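Local coordinates for protein nicotinate phosphoribosyltransferase (PDB 2IM5) that probably catalyses ATP-dependent transfer of the phosphoribosyl group of phosphoribosyl pyrophosphate to nicotinate, giving nicotinate ribonucleotide for NAD(+) biosynthesis, at residues 3-7 with 126-130; 58-64 with 86-92. One frame throughout, in Å; residues are numbered along the deposited sequence.

Interaction 1 of 2, residues 3-7 with 126-130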
loop_
_atom_site.group_PDB
_atom_site.type_symbol
_atom_site.label_atom_id
_atom_site.label_comp_id
_atom_site.label_asym_id
_atom_site.label_seq_id
_atom_site.Cartn_x
_atom_site.Cartn_y
_atom_site.Cartn_z
ATOM N N ILE A 3 10.671 -17.349 5.870
ATOM C CA ILE A 3 10.775 -16.338 4.773
ATOM C C ILE A 3 10.846 -14.903 5.299
ATOM O O ILE A 3 11.689 -14.122 4.856
ATOM C CB ILE A 3 9.600 -16.460 3.784
ATOM C CG1 ILE A 3 9.755 -17.739 2.953
ATOM C CG2 ILE A 3 9.554 -15.249 2.862
ATOM C CD1 ILE A 3 8.647 -17.957 1.932
ATOM N N ILE A 4 9.965 -14.547 6.231
ATOM C CA ILE A 4 9.988 -13.200 6.800
ATOM C C ILE A 4 10.947 -13.236 7.991
ATOM O O ILE A 4 10.689 -13.914 8.985
ATOM C CB ILE A 4 8.586 -12.750 7.285
ATOM C CG1 ILE A 4 7.583 -12.781 6.127
ATOM C CG2 ILE A 4 8.666 -11.348 7.875
ATOM C CD1 ILE A 4 7.907 -11.831 4.971
ATOM N N ARG A 5 12.053 -12.504 7.888
ATOM C CA ARG A 5 13.056 -12.486 8.946
ATOM C C ARG A 5 13.051 -11.244 9.819
ATOM O O ARG A 5 13.570 -11.263 10.936
ATOM C CB ARG A 5 14.455 -12.663 8.344
ATOM C CG ARG A 5 14.685 -14.014 7.671
ATOM C CD ARG A 5 14.258 -15.145 8.602
ATOM N NE ARG A 5 14.671 -16.462 8.125
ATOM C CZ ARG A 5 15.927 -16.894 8.127
ATOM N NH1 ARG A 5 16.901 -16.110 8.580
ATOM N NH2 ARG A 5 16.211 -18.111 7.678
ATOM N N SER A 6 12.479 -10.158 9.313
ATOM C CA SER A 6 12.432 -8.919 10.080
ATOM C C SER A 6 11.020 -8.402 10.307
ATOM O O SER A 6 10.175 -8.436 9.410
ATOM C CB SER A 6 13.242 -7.831 9.379
ATOM O OG SER A 6 13.007 -6.574 10.001
ATOM N N ILE A 7 10.769 -7.900 11.506
ATOM C CA ILE A 7 9.454 -7.367 11.804
ATOM C C ILE A 7 9.251 -6.069 11.013
ATOM O O ILE A 7 8.139 -5.570 10.907
ATOM C CB ILE A 7 9.293 -7.137 13.329
ATOM C CG1 ILE A 7 7.813 -7.202 13.702
ATOM C CG2 ILE A 7 9.885 -5.799 13.735
ATOM C CD1 ILE A 7 7.575 -7.428 15.186
ATOM N N VAL A 126 4.861 -13.449 1.429
ATOM C CA VAL A 126 5.134 -14.851 1.715
ATOM C C VAL A 126 4.510 -15.746 0.651
ATOM O O VAL A 126 5.159 -16.664 0.148
ATOM C CB VAL A 126 4.585 -15.255 3.094
ATOM C CG1 VAL A 126 4.500 -16.781 3.212
ATOM C CG2 VAL A 126 5.492 -14.708 4.179
ATOM N N ILE A 127 3.254 -15.481 0.312
ATOM C CA ILE A 127 2.568 -16.274 -0.702
ATOM C C ILE A 127 3.298 -16.169 -2.033
ATOM O O ILE A 127 3.500 -17.169 -2.722
ATOM C CB ILE A 127 1.106 -15.809 -0.875
ATOM C CG1 ILE A 127 0.300 -16.223 0.358
ATOM C CG2 ILE A 127 0.506 -16.383 -2.149
ATOM C CD1 ILE A 127 -1.125 -15.743 0.333
ATOM N N SER A 128 3.700 -14.957 -2.388
ATOM C CA SER A 128 4.399 -14.740 -3.642
ATOM C C SER A 128 5.715 -15.520 -3.689
ATOM O O SER A 128 5.964 -16.265 -4.633
ATOM C CB SER A 128 4.665 -13.244 -3.841
ATOM O OG SER A 128 5.306 -13.010 -5.083
ATOM N N GLU A 129 6.550 -15.363 -2.666
ATOM C CA GLU A 129 7.828 -16.059 -2.638
ATOM C C GLU A 129 7.648 -17.580 -2.605
ATOM O O GLU A 129 8.338 -18.299 -3.326
ATOM C CB GLU A 129 8.679 -15.588 -1.445
ATOM C CG GLU A 129 10.054 -16.239 -1.391
ATOM C CD GLU A 129 11.086 -15.425 -0.620
ATOM O OE1 GLU A 129 12.202 -15.950 -0.391
ATOM O OE2 GLU A 129 10.791 -14.263 -0.248
ATOM N N LEU A 130 6.726 -18.062 -1.772
ATOM C CA LEU A 130 6.455 -19.495 -1.670
ATOM C C LEU A 130 6.009 -20.053 -3.005
ATOM O O LEU A 130 6.394 -21.152 -3.377
ATOM C CB LEU A 130 5.344 -19.785 -0.660
ATOM C CG LEU A 130 5.645 -19.878 0.830
ATOM C CD1 LEU A 130 4.347 -20.225 1.562
ATOM C CD2 LEU A 130 6.702 -20.949 1.094
#
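Ile3, the first modelled residue of the chain, lays its side chain against one flank of helix 120-134, where Glu129 and Leu130 receive it. The two branches of the isoleucine meet different partners. Its CG1 stands anti to the carbonyl carbon (chi1 -71°) and the chain then runs fully extended, which carries CD1 out to Leu130, 3.7 Å from CD2 of that leucine, and leaves the short branch CG2 for Glu129. There, Ile3 CG2 lies 3.5 Å from Glu129 OE2, a methyl group beside a carboxylate oxygen. The glutamate is itself extended beyond CG, and the two side chains lie alongside one another, pointing opposite ways, so that the aliphatic CG of Glu129 also meets Ile3 CD1, at 4.0 Å.

Ile4 makes the second point of contact. Its CB does not point at the helix, but chi1 (-59°) sets CG1 against Val126 CG2 at 3.4 Å, closer than ordinary van der Waals contact. The turn at chi2 (-62°) then folds the terminal CD1 back to 3.8 Å from the same Val126 CG2, so one valine methyl is met by two successive carbons of the isoleucine.

Outside the pair, Glu53 of helix 44-56 accepts a hydrogen bond from Ile3 N, and Val50 and Phe46 of that helix touch Leu130. The contact thus joins the N-terminal segment to two helices of the N-terminal region of this NAPRTase-family enzyme. Glu129 OE2 accepts a bond from Leu173 N, while OE1 forms a salt bridge with Arg133. Across 3-7 and 126-130 the contacts are van der Waals ones, with one methyl against OE2; the bonds to Leu173 and Arg133 probably offset the cost of placing a carboxylate beside hydrocarbon.

Interaction 2 of 2, residues 58-64 with 86-92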
loop_
_atom_site.group_PDB
_atom_site.type_symbol
_atom_site.label_atom_id
_atom_site.label_comp_id
_atom_site.label_asym_id
_atom_site.label_seq_id
_atom_site.Cartn_x
_atom_site.Cartn_y
_atom_site.Cartn_z
ATOM N N ALA A 58 5.516 -15.790 14.277
ATOM C CA ALA A 58 5.310 -15.545 15.702
ATOM C C ALA A 58 6.636 -15.346 16.434
ATOM O O ALA A 58 6.663 -14.829 17.548
ATOM C CB ALA A 58 4.535 -16.703 16.335
ATOM N N ALA A 59 7.732 -15.745 15.802
ATOM C CA ALA A 59 9.050 -15.609 16.412
ATOM C C ALA A 59 9.705 -14.246 16.148
ATOM O O ALA A 59 10.711 -13.909 16.762
ATOM C CB ALA A 59 9.966 -16.732 15.921
ATOM N N LEU A 60 9.135 -13.464 15.241
ATOM C CA LEU A 60 9.688 -12.152 14.923
ATOM C C LEU A 60 9.599 -11.173 16.090
ATOM O O LEU A 60 8.622 -11.160 16.842
ATOM C CB LEU A 60 8.964 -11.551 13.717
ATOM C CG LEU A 60 9.042 -12.309 12.388
ATOM C CD1 LEU A 60 8.076 -11.699 11.399
ATOM C CD2 LEU A 60 10.465 -12.274 11.854
ATOM N N SER A 61 10.635 -10.358 16.248
ATOM C CA SER A 61 10.647 -9.349 17.295
ATOM C C SER A 61 11.600 -8.236 16.887
ATOM O O SER A 61 12.627 -8.475 16.253
ATOM C CB SER A 61 11.063 -9.940 18.647
ATOM O OG SER A 61 12.411 -10.343 18.639
ATOM N N LEU A 62 11.234 -7.014 17.245
ATOM C CA LEU A 62 12.019 -5.834 16.918
ATOM C C LEU A 62 13.403 -5.921 17.553
ATOM O O LEU A 62 13.522 -6.181 18.752
ATOM C CB LEU A 62 11.285 -4.591 17.432
ATOM C CG LEU A 62 11.785 -3.221 16.981
ATOM C CD1 LEU A 62 11.511 -3.038 15.484
ATOM C CD2 LEU A 62 11.080 -2.143 17.805
ATOM N N THR A 63 14.449 -5.720 16.760
ATOM C CA THR A 63 15.799 -5.762 17.310
ATOM C C THR A 63 16.120 -4.383 17.876
ATOM O O THR A 63 15.377 -3.422 17.660
ATOM C CB THR A 63 16.863 -6.101 16.240
ATOM O OG1 THR A 63 16.986 -5.009 15.326
ATOM C CG2 THR A 63 16.479 -7.355 15.471
ATOM N N ARG A 64 17.229 -4.286 18.599
ATOM C CA ARG A 64 17.642 -3.014 19.176
ATOM C C ARG A 64 17.991 -2.005 18.075
ATOM O O ARG A 64 17.628 -0.834 18.162
ATOM C CB ARG A 64 18.840 -3.228 20.104
ATOM C CG ARG A 64 19.139 -2.050 21.024
ATOM C CD ARG A 64 17.865 -1.538 21.714
ATOM N NE ARG A 64 16.978 -2.631 22.119
ATOM C CZ ARG A 64 15.812 -2.466 22.742
ATOM N NH1 ARG A 64 15.377 -1.245 23.044
ATOM N NH2 ARG A 64 15.072 -3.525 23.056
ATOM N N ASP A 86 7.894 -2.842 19.906
ATOM C CA ASP A 86 8.988 -3.510 20.593
ATOM C C ASP A 86 8.514 -4.758 21.336
ATOM O O ASP A 86 9.234 -5.749 21.417
ATOM C CB ASP A 86 9.670 -2.534 21.560
ATOM C CG ASP A 86 11.029 -3.036 22.040
ATOM O OD1 ASP A 86 11.729 -3.715 21.257
ATOM O OD2 ASP A 86 11.410 -2.739 23.196
ATOM N N GLY A 87 7.297 -4.715 21.867
ATOM C CA GLY A 87 6.777 -5.871 22.579
ATOM C C GLY A 87 5.781 -6.683 21.768
ATOM O O GLY A 87 5.241 -7.678 22.254
ATOM N N PHE A 88 5.551 -6.271 20.526
ATOM C CA PHE A 88 4.595 -6.940 19.651
ATOM C C PHE A 88 5.017 -8.312 19.155
ATOM O O PHE A 88 6.184 -8.538 18.826
ATOM C CB PHE A 88 4.304 -6.057 18.430
ATOM C CG PHE A 88 3.326 -6.661 17.453
ATOM C CD1 PHE A 88 1.955 -6.572 17.674
ATOM C CD2 PHE A 88 3.780 -7.316 16.309
ATOM C CE1 PHE A 88 1.042 -7.122 16.767
ATOM C CE2 PHE A 88 2.878 -7.871 15.393
ATOM C CZ PHE A 88 1.503 -7.770 15.624
ATOM N N ARG A 89 4.047 -9.219 19.087
ATOM C CA ARG A 89 4.272 -10.564 18.577
ATOM C C ARG A 89 3.078 -10.945 17.727
ATOM O O ARG A 89 1.938 -10.802 18.165
ATOM C CB ARG A 89 4.419 -11.574 19.715
ATOM C CG ARG A 89 5.721 -11.463 20.476
ATOM C CD ARG A 89 6.928 -11.774 19.593
ATOM N NE ARG A 89 8.175 -11.639 20.342
ATOM C CZ ARG A 89 8.658 -10.484 20.791
ATOM N NH1 ARG A 89 8.006 -9.352 20.564
ATOM N NH2 ARG A 89 9.787 -10.461 21.488
ATOM N N PHE A 90 3.338 -11.400 16.502
ATOM C CA PHE A 90 2.264 -11.828 15.613
ATOM C C PHE A 90 1.535 -13.014 16.266
ATOM O O PHE A 90 2.166 -13.884 16.877
ATOM C CB PHE A 90 2.836 -12.255 14.260
ATOM C CG PHE A 90 3.168 -11.105 13.349
ATOM C CD1 PHE A 90 2.167 -10.477 12.607
ATOM C CD2 PHE A 90 4.478 -10.641 13.235
ATOM C CE1 PHE A 90 2.466 -9.402 11.765
ATOM C CE2 PHE A 90 4.783 -9.569 12.396
ATOM C CZ PHE A 90 3.779 -8.949 11.660
ATOM N N ASP A 91 0.210 -13.027 16.164
ATOM C CA ASP A 91 -0.584 -14.118 16.725
ATOM C C ASP A 91 -1.225 -14.888 15.582
ATOM O O ASP A 91 -2.247 -14.472 15.031
ATOM C CB ASP A 91 -1.668 -13.586 17.655
ATOM C CG ASP A 91 -2.583 -14.689 18.171
ATOM O OD1 ASP A 91 -2.266 -15.877 17.964
ATOM O OD2 ASP A 91 -3.621 -14.368 18.787
ATOM N N PRO A 92 -0.630 -16.035 15.218
ATOM C CA PRO A 92 -1.091 -16.908 14.135
ATOM C C PRO A 92 -2.557 -17.309 14.172
ATOM O O PRO A 92 -3.146 -17.553 13.129
ATOM C CB PRO A 92 -0.171 -18.121 14.249
ATOM C CG PRO A 92 1.068 -17.556 14.832
ATOM C CD PRO A 92 0.532 -16.631 15.897
HETATM O O HOH W 1 6.234 -11.925 16.396
HETATM O O HOH W 2 8.699 -7.038 18.342
HETATM O O HOH W 3 11.660 -6.889 20.686
#
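Ser61 CB sits over one face of the Arg89 guanidinium, 3.1 Å above its plane and displaced from the centre of the group, with NH2 of Arg89 the nearest atom at 3.2 Å. The arginine reaches this place by a bend at chi2, after which its CD passes 3.3 Å from Leu60 O. Its NH1 turns back on its own segment and donates to Phe88 O over 2.6 Å, from above the carbonyl plane (58° out of it). Alongside, Leu60 CD1 approaches the Phe90 ring obliquely, 4.0 Å from CE2, and Ala58 CB rests against Pro92 CG.

At the other end Leu62 CD2 packs on Asp86 CA. Arg64, bent at both chi2 and chi3, brings NH2 to 3.7 Å from Asp86 OD2; this is a long salt bridge, its guanidinium and carboxylate planes standing 81° apart.

The two segments run in nearly opposite directions, 168° apart end to end, yet they are not paired as strands. Waters lie between the backbones instead: one accepts from Phe90 N, a second bridges Leu62 N and Phe88 O, and a third lies between Leu62 O and Asp86 O. Residues 58-64 link helix 44-56 to helix 64-73, while the other segment leads out of helix 79-87. The contact therefore sets the two ends of this mostly helical part of the N-terminal region side by side. Thr63 is the N-cap of helix 64-73.

Farther out, the Phe90 ring carries Phe88 CE2 over its centre, 3.6 Å above the plane, and also meets Trp119. Arg115 of helix 113-116 donates to Arg89 O and touches the Phe88 side chain, while Ile4 touches Leu60 and Lys67 touches Asp86.

In the fold
Interaction 2 is nested along the chain inside the loop closed by interaction 1, and the two touch: Leu60 CD2 lies 3.3 Å from Ile4 O, and Ile7 CG2 is 3.7 Å from Leu62 CD1. Residues 3-7 therefore bridge them, meeting helix 120-134 at one end and the 58-64 loop at the other. Helix 44-56 is common ground, packing on Leu130 and leading into 58-64. Their chemistry follows burial. Interaction 1, mostly buried, is mainly aliphatic packing, with the Glu129 carboxylate beside a methyl; interaction 2, only partly buried and with its centre about 21 Å from that of the chain against about 17 Å, relies on waters, arginines and a long salt bridge.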